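Local coordinates for metallo-beta-lactamase (Simiduia agarivorans, PDB 6MFI), which probably hydrolyses beta-lactam antibiotics as a subclass B3 metallo-beta-lactamase, using two zinc ions held in its active site, at residues 207-212 with 244-249; 53-58 with 67-72; 167-172 with 181-186; 106-111 with 131-136. All blocks are in the same frame, centred on the assembly; numbering follows the deposited sequence.

Interaction 1 (207-212 with 244-249)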
# COMPACT_ATOMS: atom_id res chain seq x y z
N THR A 207 -0.96 16.56 2.08
CA THR A 207 -0.23 15.45 2.69
C THR A 207 -1.01 14.16 2.45
O THR A 207 -2.12 13.99 2.95
CB THR A 207 -0.03 15.68 4.19
OG1 THR A 207 0.66 16.92 4.39
CG2 THR A 207 0.80 14.56 4.79
N LEU A 208 -0.42 13.26 1.67
CA LEU A 208 -1.03 11.98 1.35
C LEU A 208 -0.43 10.89 2.23
O LEU A 208 0.76 10.91 2.54
CB LEU A 208 -0.82 11.62 -0.13
CG LEU A 208 -1.68 12.32 -1.18
CD1 LEU A 208 -1.27 13.77 -1.38
CD2 LEU A 208 -1.62 11.57 -2.50
N VAL A 209 -1.28 9.94 2.64
CA VAL A 209 -0.85 8.82 3.47
C VAL A 209 -1.35 7.53 2.83
O VAL A 209 -2.55 7.39 2.57
CB VAL A 209 -1.37 8.94 4.91
CG1 VAL A 209 -1.14 7.64 5.67
CG2 VAL A 209 -0.70 10.11 5.63
N TYR A 210 -0.42 6.61 2.58
CA TYR A 210 -0.75 5.29 2.03
C TYR A 210 -0.81 4.31 3.20
O TYR A 210 0.14 3.58 3.48
CB TYR A 210 0.28 4.89 0.98
CG TYR A 210 -0.08 3.66 0.17
CD1 TYR A 210 -1.30 3.57 -0.49
CD2 TYR A 210 0.80 2.59 0.06
CE1 TYR A 210 -1.63 2.45 -1.23
CE2 TYR A 210 0.48 1.47 -0.68
CZ TYR A 210 -0.74 1.41 -1.32
OH TYR A 210 -1.05 0.29 -2.06
N ALA A 211 -1.94 4.32 3.89
CA ALA A 211 -2.12 3.51 5.08
C ALA A 211 -2.32 2.04 4.72
O ALA A 211 -3.07 1.71 3.81
CB ALA A 211 -3.30 4.01 5.91
N ASP A 212 -1.64 1.16 5.47
CA ASP A 212 -1.72 -0.27 5.22
C ASP A 212 -3.13 -0.79 5.49
O ASP A 212 -3.97 -0.11 6.09
CB ASP A 212 -0.70 -1.01 6.08
CG ASP A 212 -0.59 -2.48 5.73
OD1 ASP A 212 -0.08 -2.79 4.63
OD2 ASP A 212 -1.02 -3.32 6.55
N LEU A 244 -1.21 11.09 12.51
CA LEU A 244 -0.34 11.60 11.46
C LEU A 244 -0.98 12.77 10.74
O LEU A 244 -2.21 12.84 10.59
CB LEU A 244 -0.01 10.49 10.45
CG LEU A 244 0.91 9.36 10.89
CD1 LEU A 244 1.09 8.35 9.76
CD2 LEU A 244 2.25 9.90 11.35
N GLU A 245 -0.15 13.71 10.30
CA GLU A 245 -0.61 14.72 9.36
C GLU A 245 -1.08 14.03 8.09
O GLU A 245 -0.33 13.28 7.46
CB GLU A 245 0.52 15.71 9.05
CG GLU A 245 0.04 17.02 8.44
CD GLU A 245 -0.83 17.83 9.38
OE1 GLU A 245 -0.63 17.73 10.61
OE2 GLU A 245 -1.70 18.58 8.90
N CYS A 246 -2.34 14.26 7.73
CA CYS A 246 -3.00 13.39 6.76
C CYS A 246 -4.20 14.12 6.17
O CYS A 246 -5.22 14.26 6.85
CB CYS A 246 -3.41 12.09 7.44
SG CYS A 246 -4.43 10.96 6.50
N ASP A 247 -4.07 14.57 4.93
CA ASP A 247 -5.16 15.22 4.22
C ASP A 247 -5.85 14.30 3.22
O ASP A 247 -7.06 14.42 3.01
CB ASP A 247 -4.66 16.47 3.49
CG ASP A 247 -3.94 17.43 4.41
OD1 ASP A 247 -4.46 17.71 5.51
OD2 ASP A 247 -2.85 17.91 4.03
N LEU A 248 -5.10 13.39 2.60
CA LEU A 248 -5.64 12.47 1.60
C LEU A 248 -5.21 11.06 1.97
O LEU A 248 -4.04 10.83 2.30
CB LEU A 248 -5.15 12.84 0.19
CG LEU A 248 -5.92 12.31 -1.02
CD1 LEU A 248 -5.73 13.25 -2.20
CD2 LEU A 248 -5.49 10.90 -1.39
N LEU A 249 -6.15 10.12 1.92
CA LEU A 249 -5.92 8.74 2.33
C LEU A 249 -5.98 7.80 1.13
O LEU A 249 -6.87 7.92 0.29
CB LEU A 249 -6.94 8.30 3.39
CG LEU A 249 -6.73 6.91 3.99
CD1 LEU A 249 -5.49 6.88 4.87
CD2 LEU A 249 -7.96 6.48 4.77
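Glu245 meets Thr207 mainly through its backbone: the carbonyl O of Glu245 has the methyl CG2 of Thr207 only 3.2 Å away, while the two side chains cross at about a right angle. Next, Cys246 lays CB and SG against Val209, its CB 3.8 Å from Val209 CG2; the sulphur continues into a disulfide with Cys275, at the start of helix 274-291. Asp247 grips both polar backbone atoms of Thr207, its N-H and its carbonyl. Asp247 N donates to Thr207 O at 2.8 Å, and Asp247 OD2 takes up Thr207 N at 3.0 Å on its anti side. Leu248 N, 3.1 Å from Thr207 O, is a second donor to that carbonyl, and from here the pairing is regular and parallel, as expected of a beta-alpha-beta crossover in which strand 206-210 leads through helix 228-242 to the edge strand 248-250. The carbonyl of Leu248 accepts Val209 N (O to N 2.9 Å). The Leu248 side chain runs alongside that of Leu208 and points the same way, Leu248 CB lying 3.8 Å from Leu208 CG, and Val52 of strand 50-53 touches both leucines. Leu249 turns to the other face, shared with Val209, where its CD1 packs 3.8 Å from Ala211 CB beneath helix 274-291.

Interaction 2 (53-58 with 67-72)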
# COMPACT_ATOMS: atom_id res chain seq x y z
N LEU A 53 -3.08 13.39 -7.15
CA LEU A 53 -2.83 14.80 -6.88
C LEU A 53 -1.38 15.15 -7.19
O LEU A 53 -0.45 14.53 -6.66
CB LEU A 53 -3.16 15.13 -5.42
CG LEU A 53 -3.40 16.61 -5.10
CD1 LEU A 53 -4.48 16.76 -4.04
CD2 LEU A 53 -2.12 17.30 -4.66
N GLY A 54 -1.18 16.15 -8.05
CA GLY A 54 0.16 16.58 -8.43
C GLY A 54 1.00 15.50 -9.08
O GLY A 54 0.67 15.00 -10.16
N ASN A 55 2.11 15.14 -8.44
CA ASN A 55 3.03 14.15 -8.96
C ASN A 55 2.64 12.72 -8.61
O ASN A 55 3.36 11.79 -8.98
CB ASN A 55 4.45 14.44 -8.45
CG ASN A 55 4.57 14.31 -6.94
OD1 ASN A 55 3.57 14.38 -6.22
ND2 ASN A 55 5.79 14.11 -6.46
N THR A 56 1.53 12.53 -7.92
CA THR A 56 1.12 11.21 -7.44
C THR A 56 0.03 10.65 -8.33
O THR A 56 -0.94 11.34 -8.65
CB THR A 56 0.63 11.29 -5.99
OG1 THR A 56 1.71 11.69 -5.14
CG2 THR A 56 0.10 9.94 -5.52
N TYR A 57 0.19 9.39 -8.75
CA TYR A 57 -0.75 8.73 -9.64
C TYR A 57 -1.13 7.36 -9.08
O TYR A 57 -0.37 6.75 -8.32
CB TYR A 57 -0.18 8.55 -11.05
CG TYR A 57 0.23 9.84 -11.73
CD1 TYR A 57 1.47 10.42 -11.49
CD2 TYR A 57 -0.63 10.48 -12.62
CE1 TYR A 57 1.84 11.59 -12.11
CE2 TYR A 57 -0.26 11.65 -13.25
CZ TYR A 57 0.97 12.21 -12.99
OH TYR A 57 1.34 13.38 -13.61
N TYR A 58 -2.30 6.89 -9.48
CA TYR A 58 -2.75 5.53 -9.20
C TYR A 58 -2.47 4.68 -10.44
O TYR A 58 -2.99 4.98 -11.52
CB TYR A 58 -4.23 5.50 -8.84
CG TYR A 58 -4.77 4.13 -8.50
CD1 TYR A 58 -5.21 3.26 -9.49
CD2 TYR A 58 -4.86 3.71 -7.18
CE1 TYR A 58 -5.70 2.00 -9.18
CE2 TYR A 58 -5.36 2.46 -6.85
CZ TYR A 58 -5.78 1.61 -7.86
OH TYR A 58 -6.27 0.37 -7.54
N ILE A 67 0.89 2.88 -6.18
CA ILE A 67 1.02 4.33 -6.12
C ILE A 67 2.33 4.73 -6.78
O ILE A 67 3.41 4.30 -6.36
CB ILE A 67 0.95 4.85 -4.68
CG1 ILE A 67 -0.31 4.32 -3.98
CG2 ILE A 67 0.98 6.37 -4.65
CD1 ILE A 67 -1.59 4.65 -4.71
N LEU A 68 2.24 5.56 -7.82
CA LEU A 68 3.40 6.09 -8.53
C LEU A 68 3.59 7.56 -8.17
O LEU A 68 2.66 8.36 -8.30
CB LEU A 68 3.23 5.93 -10.04
CG LEU A 68 4.39 6.42 -10.91
CD1 LEU A 68 5.58 5.47 -10.83
CD2 LEU A 68 3.93 6.60 -12.35
N ILE A 69 4.79 7.90 -7.71
CA ILE A 69 5.13 9.27 -7.33
C ILE A 69 6.33 9.69 -8.16
O ILE A 69 7.42 9.11 -8.03
CB ILE A 69 5.44 9.38 -5.83
CG1 ILE A 69 4.23 8.91 -5.01
CG2 ILE A 69 5.80 10.81 -5.46
CD1 ILE A 69 4.60 8.29 -3.69
N THR A 70 6.14 10.69 -9.01
CA THR A 70 7.14 11.10 -9.99
C THR A 70 7.93 12.30 -9.49
O THR A 70 7.39 13.18 -8.82
CB THR A 70 6.47 11.45 -11.32
OG1 THR A 70 5.62 12.59 -11.15
CG2 THR A 70 5.64 10.28 -11.83
N GLY A 71 9.23 12.31 -9.82
CA GLY A 71 10.11 13.40 -9.44
C GLY A 71 11.07 13.73 -10.56
O GLY A 71 11.06 13.10 -11.62
N ASP A 72 11.93 14.72 -10.30
CA ASP A 72 12.89 15.17 -11.30
C ASP A 72 14.09 14.25 -11.44
O ASP A 72 14.84 14.38 -12.41
CB ASP A 72 13.37 16.59 -10.98
CG ASP A 72 13.67 16.79 -9.51
OD1 ASP A 72 12.97 17.59 -8.86
OD2 ASP A 72 14.62 16.15 -9.00
O HOH W 1 3.75 14.34 -12.71
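The Tyr57 ring turns an edge to Thr70, with CE1 4.0 Å from Thr70 OG1 and the two side chains crossing at about a right angle; Leu68 O also lies at this rim, near the ring plane. Water 1 sits in that plane too, 2.7 Å from Tyr57 OH, and bridges to Thr70 OG1. Phe98 meets the same ring edge-to-face. On the other side of the sheet, the Tyr58 ring takes Ile67 CD1 obliquely at its CD2, 4.2 Å away, while Phe50 and Trp33 pack against it and Tyr58 OH bonds to Thr61 O. The third flat group is the amide of Asn55. Asn55 points its CB at the partner strand and holds CG between the backbone N and the carbonyl carbon (chi1 64°); ND2 then donates to Thr70 O at 3.0 Å, the oxygen 17° out of the amide plane. The methyl CG2 of Ile69 lies 3.4 Å from the same ND2. In return Thr70 N donates to Asn55 O. These bonds begin the antiparallel hairpin of strands 56-58 and 67-71, entered from strand 50-53 through a type II' turn. Within it Tyr57 and Leu68 form a hydrogen-bonded pair, Tyr57 N to Leu68 O being 2.7 Å and Leu68 N to Tyr57 O 2.9 Å; Thr56 with Ile69 and Tyr58 with Ile67 are non-hydrogen-bonded pairs. Thr56 and Ile69 lie side by side, and Trp197 of strand 193-199 touches Ile67 and Ile69 and donates NE1 to Thr56 OG1.

Interaction 3 (167-172 with 181-186)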
# COMPACT_ATOMS: atom_id res chain seq x y z
N VAL A 167 14.01 -0.63 5.81
CA VAL A 167 13.23 0.53 6.23
C VAL A 167 12.76 0.29 7.66
O VAL A 167 12.04 -0.67 7.93
CB VAL A 167 12.04 0.78 5.30
CG1 VAL A 167 11.19 1.92 5.83
CG2 VAL A 167 12.53 1.09 3.90
N ASN A 168 13.17 1.18 8.57
CA ASN A 168 12.73 1.13 9.95
C ASN A 168 11.65 2.18 10.19
O ASN A 168 11.29 2.96 9.30
CB ASN A 168 13.92 1.33 10.89
CG ASN A 168 15.00 0.28 10.70
OD1 ASN A 168 14.97 -0.78 11.32
ND2 ASN A 168 15.96 0.57 9.83
N ASP A 169 11.12 2.19 11.41
CA ASP A 169 10.05 3.12 11.75
C ASP A 169 10.57 4.55 11.74
O ASP A 169 11.58 4.86 12.38
CB ASP A 169 9.46 2.78 13.12
CG ASP A 169 8.30 3.68 13.50
OD1 ASP A 169 7.39 3.87 12.66
OD2 ASP A 169 8.30 4.20 14.63
N GLY A 170 9.87 5.43 11.02
CA GLY A 170 10.25 6.82 10.93
C GLY A 170 11.33 7.13 9.91
O GLY A 170 11.71 8.30 9.77
N ASP A 171 11.83 6.12 9.19
CA ASP A 171 12.87 6.36 8.21
C ASP A 171 12.33 7.11 7.00
O ASP A 171 11.16 6.96 6.62
CB ASP A 171 13.49 5.03 7.76
CG ASP A 171 14.48 4.48 8.77
OD1 ASP A 171 14.79 5.19 9.75
OD2 ASP A 171 14.96 3.34 8.57
N GLN A 172 13.19 7.92 6.39
CA GLN A 172 12.83 8.70 5.22
C GLN A 172 13.42 8.09 3.96
O GLN A 172 14.48 7.47 3.98
CB GLN A 172 13.31 10.15 5.37
CG GLN A 172 12.47 10.99 6.32
CD GLN A 172 12.96 12.42 6.40
OE1 GLN A 172 13.58 12.94 5.47
NE2 GLN A 172 12.67 13.08 7.52
N THR A 181 8.19 9.26 4.18
CA THR A 181 8.48 8.76 5.51
C THR A 181 7.60 7.55 5.79
O THR A 181 6.39 7.59 5.55
CB THR A 181 8.26 9.84 6.58
OG1 THR A 181 9.04 10.99 6.26
CG2 THR A 181 8.64 9.32 7.95
N ALA A 182 8.21 6.48 6.30
CA ALA A 182 7.49 5.26 6.61
C ALA A 182 7.17 5.19 8.10
O ALA A 182 7.86 5.76 8.94
CB ALA A 182 8.30 4.03 6.21
N TYR A 183 6.10 4.46 8.42
CA TYR A 183 5.69 4.23 9.80
C TYR A 183 5.33 2.76 9.94
O TYR A 183 4.44 2.26 9.24
CB TYR A 183 4.50 5.12 10.18
CG TYR A 183 4.78 6.60 10.03
CD1 TYR A 183 5.38 7.32 11.06
CD2 TYR A 183 4.45 7.27 8.86
CE1 TYR A 183 5.64 8.67 10.93
CE2 TYR A 183 4.71 8.62 8.72
CZ TYR A 183 5.30 9.31 9.75
OH TYR A 183 5.55 10.66 9.62
N ALA A 184 6.03 2.07 10.84
CA ALA A 184 5.78 0.65 11.07
C ALA A 184 4.39 0.48 11.69
O ALA A 184 4.17 0.83 12.85
CB ALA A 184 6.85 0.07 11.98
N THR A 185 3.45 -0.04 10.90
CA THR A 185 2.09 -0.30 11.35
C THR A 185 1.78 -1.78 11.17
O THR A 185 1.04 -2.17 10.25
CB THR A 185 1.08 0.56 10.58
OG1 THR A 185 1.18 0.28 9.18
CG2 THR A 185 1.34 2.04 10.82
N PRO A 186 2.32 -2.64 12.03
CA PRO A 186 2.09 -4.08 11.90
C PRO A 186 0.70 -4.45 12.42
O PRO A 186 -0.09 -3.60 12.82
CB PRO A 186 3.20 -4.68 12.76
CG PRO A 186 3.41 -3.67 13.83
CD PRO A 186 3.17 -2.32 13.19
O HOH W 2 4.81 3.51 13.90
O HOH W 3 9.93 12.35 8.39
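Asp169 OD1 is gripped by two donors: Ala184 N at 2.9 Å, which comes on the anti side of the carboxylate oxygen, and water 2, which also donates to Ala184 O. CG lies anti to the backbone N (chi1 -178°), within reach of strand 178-184, OD1 completes the approach, and Ala184 CB rests against Asp169 CB. Further along, the two backbones exchange bonds, Gly170 N to Ala182 O at 2.9 Å and Ala182 N to Asp171 O at 3.0 Å. Both loop residues belong to a type II turn from Asn168 to Asp171, with Gly170 at its third position, where phi is positive (82°). A second carboxylate braces this turn: Asp171 OD2 accepts both Asn168 N, at 2.8 Å, and Asn168 ND2, the two donors reaching it from the same face. Val167 CG1 covers Ala182 CB at 3.6 Å on the inner side, with Trp195 touching both side chains. At the outer end Gln172 crosses Thr181 obliquely, its CG 3.4 Å from Thr181 OG1, while Gln172 OE1 bonds to Arg179. The arrangement is a surface connection, from edge strand 163-166 to edge strand 172-175, between the two sheets of the alpha-beta/beta-alpha sandwich of the metallo-beta-lactamase fold.

Interaction 4 (106-111 with 131-136). With ZN (zinc ion), chain C.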
# COMPACT_ATOMS: atom_id res chain seq x y z
N LEU A 106 11.44 1.13 -5.15
CA LEU A 106 10.24 0.33 -4.95
C LEU A 106 9.95 0.23 -3.45
O LEU A 106 10.84 -0.13 -2.67
CB LEU A 106 10.38 -1.07 -5.55
CG LEU A 106 10.44 -1.17 -7.08
CD1 LEU A 106 10.80 -2.59 -7.49
CD2 LEU A 106 9.11 -0.76 -7.70
N LEU A 107 8.72 0.55 -3.06
CA LEU A 107 8.27 0.43 -1.69
C LEU A 107 7.10 -0.54 -1.62
O LEU A 107 6.58 -1.00 -2.64
CB LEU A 107 7.88 1.80 -1.11
CG LEU A 107 8.93 2.90 -1.21
CD1 LEU A 107 8.39 4.21 -0.63
CD2 LEU A 107 10.21 2.49 -0.51
N HIS A 108 6.67 -0.85 -0.39
CA HIS A 108 5.62 -1.82 -0.18
C HIS A 108 4.72 -1.38 0.97
O HIS A 108 5.14 -0.63 1.85
CB HIS A 108 6.19 -3.21 0.13
CG HIS A 108 6.87 -3.30 1.47
ND1 HIS A 108 6.17 -3.40 2.65
CD2 HIS A 108 8.18 -3.31 1.80
CE1 HIS A 108 7.02 -3.45 3.66
NE2 HIS A 108 8.25 -3.41 3.17
N SER A 109 3.48 -1.86 0.94
CA SER A 109 2.58 -1.71 2.08
C SER A 109 2.84 -2.84 3.07
O SER A 109 3.45 -2.62 4.12
CB SER A 109 1.12 -1.72 1.62
OG SER A 109 0.83 -2.88 0.86
N HIS A 110 2.39 -4.05 2.74
CA HIS A 110 2.71 -5.23 3.53
C HIS A 110 3.00 -6.39 2.59
O HIS A 110 2.64 -6.38 1.41
CB HIS A 110 1.59 -5.58 4.52
CG HIS A 110 0.28 -5.93 3.88
ND1 HIS A 110 -0.74 -5.02 3.73
CD2 HIS A 110 -0.18 -7.10 3.38
CE1 HIS A 110 -1.77 -5.61 3.15
NE2 HIS A 110 -1.45 -6.87 2.93
N GLU A 111 3.65 -7.42 3.15
CA GLU A 111 4.29 -8.48 2.38
C GLU A 111 3.34 -9.61 2.00
O GLU A 111 3.73 -10.79 2.05
CB GLU A 111 5.48 -9.02 3.17
CG GLU A 111 5.14 -9.52 4.57
CD GLU A 111 5.16 -8.43 5.62
OE1 GLU A 111 5.49 -8.73 6.79
OE2 GLU A 111 4.84 -7.26 5.29
N TYR A 131 13.21 -1.26 -1.25
CA TYR A 131 13.35 -1.03 0.18
C TYR A 131 12.21 -1.71 0.92
O TYR A 131 11.05 -1.66 0.49
CB TYR A 131 13.34 0.47 0.49
CG TYR A 131 14.56 1.22 -0.00
CD1 TYR A 131 14.64 1.67 -1.31
CD2 TYR A 131 15.63 1.48 0.84
CE1 TYR A 131 15.75 2.35 -1.77
CE2 TYR A 131 16.75 2.17 0.39
CZ TYR A 131 16.80 2.60 -0.91
OH TYR A 131 17.90 3.28 -1.37
N ALA A 132 12.54 -2.36 2.03
CA ALA A 132 11.55 -3.13 2.77
C ALA A 132 11.91 -3.16 4.25
O ALA A 132 13.08 -3.11 4.62
CB ALA A 132 11.43 -4.56 2.23
N SER A 133 10.88 -3.25 5.09
CA SER A 133 11.09 -3.45 6.51
C SER A 133 11.74 -4.81 6.75
O SER A 133 11.66 -5.70 5.90
CB SER A 133 9.76 -3.35 7.26
OG SER A 133 8.85 -4.35 6.82
N PRO A 134 12.41 -4.99 7.89
CA PRO A 134 13.09 -6.27 8.15
C PRO A 134 12.19 -7.49 8.04
O PRO A 134 12.59 -8.49 7.44
CB PRO A 134 13.63 -6.09 9.57
CG PRO A 134 13.85 -4.62 9.70
CD PRO A 134 12.74 -3.98 8.91
N ALA A 135 10.98 -7.43 8.60
CA ALA A 135 10.08 -8.58 8.51
C ALA A 135 9.60 -8.79 7.08
O ALA A 135 9.48 -9.94 6.63
CB ALA A 135 8.89 -8.39 9.45
N ALA A 136 9.32 -7.71 6.35
CA ALA A 136 8.91 -7.85 4.96
C ALA A 136 10.06 -8.32 4.09
O ALA A 136 9.87 -9.13 3.17
CB ALA A 136 8.35 -6.52 4.44
ZN ZN C . -2.69 -8.66 3.26
O HOH W 4 9.02 -0.39 1.63
O HOH W 5 -3.95 -8.98 1.77
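His108 turns its ring edge to Ala132 and Ser133, where strand 129-132 gives way to helix 134-142. Its CG sits between the backbone N and the carbonyl carbon (chi1 69°), and the ring NE2 receives Ser133 N at 3.3 Å, the donor only 5° out of the ring plane. Ala132 CA lies at this same edge, with Ala132 CB 3.5 Å from His108 CD2, whereas Ala136 CB approaches the ring obliquely, 3.4 Å from NE2 of His108. Glu111 reaches the first turn of the helix from its own side: the chain, bent at chi2, brings its carboxylate over Ala136, with Glu111 OE2 3.7 Å from Ala136 CB. The two oxygens find their polar partners in Gly191 N and Thr189 OG1. Back in the sheet, Leu107 and Tyr131 cross obliquely, CD2 of the leucine 3.9 Å from CB of the tyrosine, and Tyr131 N donates to Leu106 O at 3.0 Å. Past that bond the strands separate, and water 4 links His108 N with Tyr131 O. His110 points away from the helix, its NE2 binding zinc at 2.2 Å, with His112, His188 and water 5 completing that site; His110 and His112 begin the HXHXDH zinc motif. Because His108 accepts at NE2 while its ND1 makes a weak bond to Ser109 O, its proton probably resides on ND1, and this neutral form would tie the zinc-bearing loop to the helix start without bringing in a charge.

Overall arrangement
Along the chain the four contacts follow one another in series, none nested and none crossing. Interaction 2 closes the first loop, a hairpin in the seven-stranded sheet. Interaction 4 closes the next in the same sheet, joining the zinc-bearing loop to the start of helix 134-142. Interaction 3 then links the far edge of that sheet to the five-stranded one, and Val167 N reaches back to Ala132 O of interaction 4. Interaction 1 completes the second sheet at its other end. Leu208 and Tyr210 of interaction 1 pack on Thr56 and Ile67 of interaction 2 between the sheets, while Asp212 OD1, 2.5 Å from His110 ND1, brings it to the zinc site of interaction 4.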